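Long-range contact in uracil-DNA glycosylase (Epstein-Barr virus, PDB 6LYJ), which belongs to the uracil-DNA glycosylase superfamily of single-domain alpha/beta proteins, built around a central four-stranded parallel sheet: residues Asn27-Gln39 against Cys71-Ile83. Numbering follows the deposited sequence.
Sequences NLLLPDLWLDFLQ and CMAWARFCDPSDI
Trp34 slides its indole between Ala75 and Pro80, joining a short helix to an irregular loop. Its chi1 of -91°, away from the usual staggered positions, carries the ring from helix 32-38 toward residues 71-83. CG, CD1 and NE1 then lie under the methyl of Ala75, whose CB stands 3.7 Å from the centroid of the five-membered ring in a CH-pi contact. CD2 and CE2 meet Pro80 CB over the opposite face, and the same CB also lies over a face of Phe37, one helical turn on, in a further CH-pi contact. In the ring plane, NE1 donates to a water 2.7 Å away that in turn donates to Cys78 O. At the far end CZ2 packs 3.6 Å from Ile83 CD1, while on the Ala75 face CZ2 and CH2 receive the edge of Trp74 through its CZ3, a T-shaped pair with planes at 78°. Before the helix, Leu30 CD2 touches Met72 SD at 3.8 Å, and a second water links Leu29 O to NH1 of Arg76, whose NH2 is hydrogen-bonded to Asp69 O. Both tryptophans continue onto Leu146 of strand 145-149, an outermost strand of the parallel sheet, while Leu30 and Ile83 reach helix 167-181 and Leu29 leans on helix 42-59.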
loop_
_atom_site.group_PDB
_atom_site.type_symbol
_atom_site.label_atom_id
_atom_site.label_comp_id
_atom_site.label_asym_id
_atom_site.label_seq_id
_atom_site.Cartn_x
_atom_site.Cartn_y
_atom_site.Cartn_z
ATOM N N ASN A 27 27.965 6.086 -3.635
ATOM C CA ASN A 27 26.693 6.652 -4.068
ATOM C C ASN A 27 25.525 6.038 -3.304
ATOM O O ASN A 27 25.166 4.880 -3.515
ATOM C CB ASN A 27 26.500 6.449 -5.571
ATOM C CG ASN A 27 25.276 7.171 -6.107
ATOM O OD1 ASN A 27 24.679 8.007 -5.424
ATOM N ND2 ASN A 27 24.896 6.853 -7.339
ATOM N N LEU A 28 24.921 6.834 -2.425
ATOM C CA LEU A 28 23.797 6.396 -1.613
ATOM C C LEU A 28 22.450 6.745 -2.232
ATOM O O LEU A 28 21.419 6.591 -1.567
ATOM C CB LEU A 28 23.905 6.997 -0.210
ATOM C CG LEU A 28 25.188 6.611 0.535
ATOM C CD1 LEU A 28 25.287 7.337 1.871
ATOM C CD2 LEU A 28 25.281 5.098 0.723
ATOM N N LEU A 29 22.443 7.245 -3.473
ATOM C CA LEU A 29 21.232 7.482 -4.260
ATOM C C LEU A 29 20.342 8.577 -3.685
ATOM O O LEU A 29 19.383 9.001 -4.338
ATOM C CB LEU A 29 20.422 6.192 -4.408
ATOM C CG LEU A 29 21.123 5.027 -5.102
ATOM C CD1 LEU A 29 20.257 3.777 -5.027
ATOM C CD2 LEU A 29 21.448 5.384 -6.546
ATOM N N LEU A 30 20.628 9.025 -2.479
ATOM C CA LEU A 30 19.830 10.050 -1.824
ATOM C C LEU A 30 20.305 11.445 -2.219
ATOM O O LEU A 30 21.493 11.650 -2.482
ATOM C CB LEU A 30 19.917 9.900 -0.308
ATOM C CG LEU A 30 19.133 8.742 0.317
ATOM C CD1 LEU A 30 19.564 8.552 1.756
ATOM C CD2 LEU A 30 17.641 8.998 0.243
ATOM N N PRO A 31 19.397 12.419 -2.254
ATOM C CA PRO A 31 19.810 13.805 -2.493
ATOM C C PRO A 31 20.664 14.319 -1.349
ATOM O O PRO A 31 20.592 13.838 -0.214
ATOM C CB PRO A 31 18.483 14.573 -2.582
ATOM C CG PRO A 31 17.421 13.520 -2.710
ATOM C CD PRO A 31 17.948 12.312 -2.024
ATOM N N ASP A 32 21.485 15.323 -1.669
ATOM C CA ASP A 32 22.422 15.863 -0.688
ATOM C C ASP A 32 21.697 16.394 0.546
ATOM O O ASP A 32 22.209 16.288 1.666
ATOM C CB ASP A 32 23.268 16.967 -1.324
ATOM C CG ASP A 32 24.196 16.444 -2.406
ATOM O OD1 ASP A 32 24.745 15.334 -2.242
ATOM O OD2 ASP A 32 24.377 17.147 -3.423
ATOM N N LEU A 33 20.517 16.991 0.361
ATOM C CA LEU A 33 19.772 17.492 1.512
ATOM C C LEU A 33 19.386 16.357 2.452
ATOM O O LEU A 33 19.408 16.520 3.676
ATOM C CB LEU A 33 18.533 18.249 1.041
ATOM C CG LEU A 33 18.788 19.676 0.561
ATOM C CD1 LEU A 33 17.557 20.206 -0.142
ATOM C CD2 LEU A 33 19.183 20.583 1.719
ATOM N N TRP A 34 19.064 15.185 1.899
ATOM C CA TRP A 34 18.736 14.043 2.744
ATOM C C TRP A 34 19.971 13.492 3.442
ATOM O O TRP A 34 19.887 13.048 4.592
ATOM C CB TRP A 34 18.024 12.960 1.936
ATOM C CG TRP A 34 16.542 13.141 1.974
ATOM C CD1 TRP A 34 15.781 13.906 1.139
ATOM C CD2 TRP A 34 15.642 12.573 2.933
ATOM N NE1 TRP A 34 14.457 13.834 1.508
ATOM C CE2 TRP A 34 14.347 13.022 2.607
ATOM C CE3 TRP A 34 15.806 11.721 4.031
ATOM C CZ2 TRP A 34 13.221 12.648 3.339
ATOM C CZ3 TRP A 34 14.687 11.351 4.757
ATOM C CH2 TRP A 34 13.412 11.813 4.408
ATOM N N LEU A 35 21.117 13.478 2.761
ATOM C CA LEU A 35 22.349 13.072 3.429
ATOM C C LEU A 35 22.662 14.004 4.594
ATOM O O LEU A 35 23.013 13.547 5.687
ATOM C CB LEU A 35 23.506 13.043 2.433
ATOM C CG LEU A 35 23.410 11.964 1.351
ATOM C CD1 LEU A 35 24.544 12.104 0.343
ATOM C CD2 LEU A 35 23.382 10.570 1.959
ATOM N N ASP A 36 22.530 15.317 4.379
ATOM C CA ASP A 36 22.701 16.271 5.472
ATOM C C ASP A 36 21.695 16.024 6.591
ATOM O O ASP A 36 22.036 16.116 7.776
ATOM C CB ASP A 36 22.573 17.704 4.949
ATOM C CG ASP A 36 23.650 18.060 3.940
ATOM O OD1 ASP A 36 24.706 17.392 3.935
ATOM O OD2 ASP A 36 23.445 19.014 3.158
ATOM N N PHE A 37 20.442 15.729 6.232
ATOM C CA PHE A 37 19.389 15.542 7.225
ATOM C C PHE A 37 19.614 14.293 8.069
ATOM O O PHE A 37 19.418 14.319 9.288
ATOM C CB PHE A 37 18.037 15.472 6.517
ATOM C CG PHE A 37 16.861 15.372 7.444
ATOM C CD1 PHE A 37 16.355 16.500 8.071
ATOM C CD2 PHE A 37 16.242 14.152 7.667
ATOM C CE1 PHE A 37 15.265 16.410 8.914
ATOM C CE2 PHE A 37 15.150 14.056 8.510
ATOM C CZ PHE A 37 14.661 15.187 9.132
ATOM N N LEU A 38 20.016 13.187 7.440
ATOM C CA LEU A 38 20.125 11.932 8.170
ATOM C C LEU A 38 21.396 11.854 9.006
ATOM O O LEU A 38 21.387 11.226 10.070
ATOM C CB LEU A 38 20.078 10.756 7.193
ATOM C CG LEU A 38 18.787 10.562 6.392
ATOM C CD1 LEU A 38 18.947 9.434 5.377
ATOM C CD2 LEU A 38 17.604 10.302 7.317
ATOM N N GLN A 39 22.471 12.509 8.565
ATOM C CA GLN A 39 23.757 12.470 9.263
ATOM C C GLN A 39 24.173 11.029 9.548
ATOM O O GLN A 39 24.496 10.659 10.678
ATOM C CB GLN A 39 23.713 13.294 10.552
ATOM C CG GLN A 39 23.389 14.764 10.351
ATOM C CD GLN A 39 24.504 15.513 9.649
ATOM O OE1 GLN A 39 25.685 15.233 9.858
ATOM N NE2 GLN A 39 24.135 16.473 8.809
ATOM N N CYS A 71 14.105 4.755 -7.268
ATOM C CA CYS A 71 13.742 4.192 -5.972
ATOM C C CYS A 71 13.861 5.204 -4.838
ATOM O O CYS A 71 13.314 4.958 -3.759
ATOM C CB CYS A 71 14.584 2.948 -5.656
ATOM S SG CYS A 71 16.315 3.230 -5.206
ATOM N N MET A 72 14.538 6.336 -5.057
ATOM C CA MET A 72 14.587 7.427 -4.089
ATOM C C MET A 72 13.791 8.649 -4.537
ATOM O O MET A 72 14.017 9.749 -4.020
ATOM C CB MET A 72 16.037 7.829 -3.804
ATOM C CG MET A 72 16.912 6.711 -3.261
ATOM S SD MET A 72 16.301 6.021 -1.707
ATOM C CE MET A 72 17.533 4.759 -1.392
ATOM N N ALA A 73 12.887 8.490 -5.509
ATOM C CA ALA A 73 12.120 9.640 -5.984
ATOM C C ALA A 73 11.336 10.298 -4.857
ATOM O O ALA A 73 11.165 11.523 -4.852
ATOM C CB ALA A 73 11.173 9.221 -7.112
ATOM N N TRP A 74 10.873 9.502 -3.886
ATOM C CA TRP A 74 10.136 10.022 -2.739
ATOM C C TRP A 74 10.918 11.060 -1.947
ATOM O O TRP A 74 10.319 11.805 -1.164
ATOM C CB TRP A 74 9.753 8.876 -1.803
ATOM C CG TRP A 74 10.937 8.067 -1.369
ATOM C CD1 TRP A 74 11.453 6.965 -1.992
ATOM C CD2 TRP A 74 11.777 8.315 -0.236
ATOM N NE1 TRP A 74 12.549 6.501 -1.308
ATOM C CE2 TRP A 74 12.772 7.313 -0.227
ATOM C CE3 TRP A 74 11.778 9.276 0.778
ATOM C CZ2 TRP A 74 13.759 7.251 0.754
ATOM C CZ3 TRP A 74 12.761 9.210 1.754
ATOM C CH2 TRP A 74 13.738 8.206 1.733
ATOM N N ALA A 75 12.235 11.121 -2.117
ATOM C CA ALA A 75 13.062 12.047 -1.362
ATOM C C ALA A 75 13.395 13.326 -2.121
ATOM O O ALA A 75 14.058 14.199 -1.559
ATOM C CB ALA A 75 14.359 11.353 -0.934
ATOM N N ARG A 76 12.962 13.460 -3.375
ATOM C CA ARG A 76 13.428 14.541 -4.236
ATOM C C ARG A 76 12.412 15.663 -4.447
ATOM O O ARG A 76 12.683 16.569 -5.237
ATOM C CB ARG A 76 13.859 13.986 -5.596
ATOM C CG ARG A 76 15.019 12.996 -5.531
ATOM C CD ARG A 76 15.655 12.787 -6.906
ATOM N NE ARG A 76 14.804 12.031 -7.824
ATOM C CZ ARG A 76 14.948 10.736 -8.078
ATOM N NH1 ARG A 76 15.911 10.047 -7.481
ATOM N NH2 ARG A 76 14.135 10.128 -8.934
ATOM N N PHE A 77 11.270 15.653 -3.757
ATOM C CA PHE A 77 10.237 16.640 -4.057
ATOM C C PHE A 77 10.207 17.818 -3.093
ATOM O O PHE A 77 9.544 18.818 -3.388
ATOM C CB PHE A 77 8.845 15.989 -4.062
ATOM C CG PHE A 77 8.568 15.129 -5.262
ATOM C CD1 PHE A 77 9.011 13.819 -5.316
ATOM C CD2 PHE A 77 7.844 15.634 -6.335
ATOM C CE1 PHE A 77 8.745 13.028 -6.420
ATOM C CE2 PHE A 77 7.578 14.850 -7.443
ATOM C CZ PHE A 77 8.028 13.546 -7.487
ATOM N N CYS A 78 10.919 17.746 -1.973
ATOM C CA CYS A 78 10.966 18.868 -1.049
ATOM C C CYS A 78 12.165 18.684 -0.138
ATOM O O CYS A 78 12.722 17.588 -0.029
ATOM C CB CYS A 78 9.679 18.990 -0.223
ATOM S SG CYS A 78 9.469 17.709 1.032
ATOM N N ASP A 79 12.538 19.765 0.539
ATOM C CA ASP A 79 13.588 19.655 1.531
ATOM C C ASP A 79 13.063 18.832 2.702
ATOM O O ASP A 79 11.904 18.992 3.098
ATOM C CB ASP A 79 14.012 21.036 2.026
ATOM C CG ASP A 79 14.542 21.919 0.914
ATOM O OD1 ASP A 79 14.706 21.423 -0.220
ATOM O OD2 ASP A 79 14.796 23.113 1.177
ATOM N N PRO A 80 13.879 17.946 3.273
ATOM C CA PRO A 80 13.383 17.129 4.390
ATOM C C PRO A 80 12.947 17.959 5.584
ATOM O O PRO A 80 12.015 17.562 6.295
ATOM C CB PRO A 80 14.576 16.217 4.723
ATOM C CG PRO A 80 15.756 16.816 4.015
ATOM C CD PRO A 80 15.210 17.515 2.815
ATOM N N SER A 81 13.581 19.110 5.819
ATOM C CA SER A 81 13.176 19.970 6.924
ATOM C C SER A 81 11.767 20.519 6.747
ATOM O O SER A 81 11.164 20.968 7.727
ATOM C CB SER A 81 14.160 21.133 7.082
ATOM O OG SER A 81 15.407 20.678 7.572
ATOM N N ASP A 82 11.238 20.508 5.524
ATOM C CA ASP A 82 9.909 21.027 5.227
ATOM C C ASP A 82 8.826 19.952 5.225
ATOM O O ASP A 82 7.677 20.248 4.882
ATOM C CB ASP A 82 9.923 21.753 3.879
ATOM C CG ASP A 82 10.823 22.972 3.887
ATOM O OD1 ASP A 82 10.991 23.585 4.962
ATOM O OD2 ASP A 82 11.367 23.316 2.817
ATOM N N ILE A 83 9.162 18.714 5.584
ATOM C CA ILE A 83 8.170 17.644 5.608
ATOM C C ILE A 83 7.148 17.918 6.703
ATOM O O ILE A 83 7.504 18.251 7.840
ATOM C CB ILE A 83 8.851 16.280 5.791
ATOM C CG1 ILE A 83 9.653 15.932 4.532
ATOM C CG2 ILE A 83 7.823 15.202 6.128
ATOM C CD1 ILE A 83 10.586 14.765 4.698
HETATM O O HOH W 1 17.939 10.961 -5.459
HETATM O O HOH W 2 12.117 15.212 1.114
#